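Local coordinates for putative isohexenylglutaconyl-CoA hydratase (Pseudomonas aeruginosa, PDB 4ZU2), which hydrates isohexenylglutaconyl-CoA, a thioester intermediate of acyclic terpene (citronellate) breakdown, as a member of the crotonase family, at the interface of chains A and B. Numbering follows the deposited sequence. Chains: chain A/B, Putative isohexenylglutaconyl-CoA hydratase.

The interface of chains A and B. Residues chain A 89, 96, 148; chain B 228, 231-232, 235.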
loop_
_atom_site.group_PDB
_atom_site.type_symbol
_atom_site.label_atom_id
_atom_site.label_comp_id
_atom_site.label_asym_id
_atom_site.label_seq_id
_atom_site.Cartn_x
_atom_site.Cartn_y
_atom_site.Cartn_z
ATOM N N ARG A 89 -23.153 2.089 -11.984
ATOM C CA ARG A 89 -23.043 2.839 -10.733
ATOM C C ARG A 89 -23.711 2.137 -9.547
ATOM O O ARG A 89 -23.176 2.150 -8.433
ATOM C CB ARG A 89 -23.597 4.263 -10.837
ATOM C CG ARG A 89 -23.349 5.053 -9.563
ATOM C CD ARG A 89 -21.876 5.191 -9.321
ATOM N NE ARG A 89 -21.515 6.008 -8.170
ATOM C CZ ARG A 89 -21.402 5.540 -6.933
ATOM N NH1 ARG A 89 -21.637 4.256 -6.685
ATOM N NH2 ARG A 89 -21.036 6.353 -5.949
ATOM N N GLU A 96 -19.622 -0.203 -2.294
ATOM C CA GLU A 96 -19.452 0.825 -1.282
ATOM C C GLU A 96 -20.054 0.370 0.025
ATOM O O GLU A 96 -19.448 0.553 1.089
ATOM C CB GLU A 96 -20.131 2.140 -1.678
ATOM C CG GLU A 96 -19.394 2.919 -2.708
ATOM C CD GLU A 96 -20.017 4.305 -2.960
ATOM O OE1 GLU A 96 -19.429 5.293 -2.437
ATOM O OE2 GLU A 96 -21.062 4.388 -3.691
ATOM N N GLN A 148 -15.936 0.574 -11.790
ATOM C CA GLN A 148 -16.284 0.655 -10.377
ATOM C C GLN A 148 -15.252 -0.117 -9.552
ATOM O O GLN A 148 -15.057 0.186 -8.390
ATOM C CB GLN A 148 -17.651 0.042 -10.078
ATOM C CG GLN A 148 -18.815 0.616 -10.822
ATOM C CD GLN A 148 -19.029 2.072 -10.486
ATOM O OE1 GLN A 148 -19.314 2.423 -9.350
ATOM N NE2 GLN A 148 -18.853 2.923 -11.469
ATOM N N GLY B 228 -17.116 8.341 -3.846
ATOM C CA GLY B 228 -18.413 8.526 -4.485
ATOM C C GLY B 228 -18.378 9.218 -5.827
ATOM O O GLY B 228 -19.015 8.747 -6.756
ATOM N N LEU B 231 -16.640 7.190 -8.469
ATOM C CA LEU B 231 -17.544 6.160 -8.983
ATOM C C LEU B 231 -18.609 6.709 -9.986
ATOM O O LEU B 231 -18.876 6.084 -11.064
ATOM C CB LEU B 231 -18.166 5.366 -7.825
ATOM C CG LEU B 231 -17.182 4.468 -7.004
ATOM C CD1 LEU B 231 -17.925 3.932 -5.830
ATOM C CD2 LEU B 231 -16.534 3.281 -7.838
ATOM N N ASP B 232 -19.175 7.880 -9.661
ATOM C CA ASP B 232 -20.125 8.553 -10.550
ATOM C C ASP B 232 -19.494 8.702 -11.923
ATOM O O ASP B 232 -20.092 8.363 -12.936
ATOM C CB ASP B 232 -20.527 9.918 -10.002
ATOM C CG ASP B 232 -21.367 9.808 -8.785
ATOM O OD1 ASP B 232 -21.838 8.695 -8.520
ATOM O OD2 ASP B 232 -21.576 10.825 -8.083
ATOM N N ALA B 235 -18.605 5.194 -13.795
ATOM C CA ALA B 235 -19.798 4.658 -14.365
ATOM C C ALA B 235 -20.148 5.330 -15.709
ATOM O O ALA B 235 -20.615 4.658 -16.608
ATOM C CB ALA B 235 -20.942 4.795 -13.381
#
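A:Arg89, on helix 81-99, reaches B:Asp232 on helix 227-243 in a salt bridge that is also a hydrogen bond: NE of the guanidinium lies 2.7 Å from carboxylate OD1. NE meets this oxygen nearly along its C-O axis, with the guanidinium and carboxylate planes turned 43° apart. CG of A:Arg89 stands anti to the backbone N (chi1 -175°) and the chain bends at chi2 (62°), which lays the guanidinium over B:Leu231, the two side chains crossing at about a right angle.

Further hydrogen bonds join the chains. NH2 of A:Arg89 donates to the carbonyl O of B:Gly228 (3.2 Å), on a lone pair in the carbonyl plane. Amide NE2 of A:Gln148 gives an almost straight bond to the carbonyl O of B:Leu231 (3.2 Å), tilted from that carbonyl's plane.

Within chain A, NH1 and NH2 of A:Arg89 grip OE2 of A:Glu96 end-on, NH2 at 3.0 Å; the oxygen lies in the guanidinium plane but is met from above its own carboxylate plane. Carboxylates at two different edges, one from each chain, probably limit the guanidinium's rotation and balance its charge.

Apolar packing centres on B:Leu231. Its CB sits over the guanidinium face, 3.4 Å from CZ of A:Arg89; CD1 meets A:Glu96 tip to tip, 3.6 Å from CD, and CD2 packs 3.7 Å from CA of A:Gln148. CB of B:Ala235 touches CB of A:Arg89 at 3.7 Å.

The patch ties neighbouring subunits of the deposited trimer together and probably helps hold the oligomer typical of crotonases.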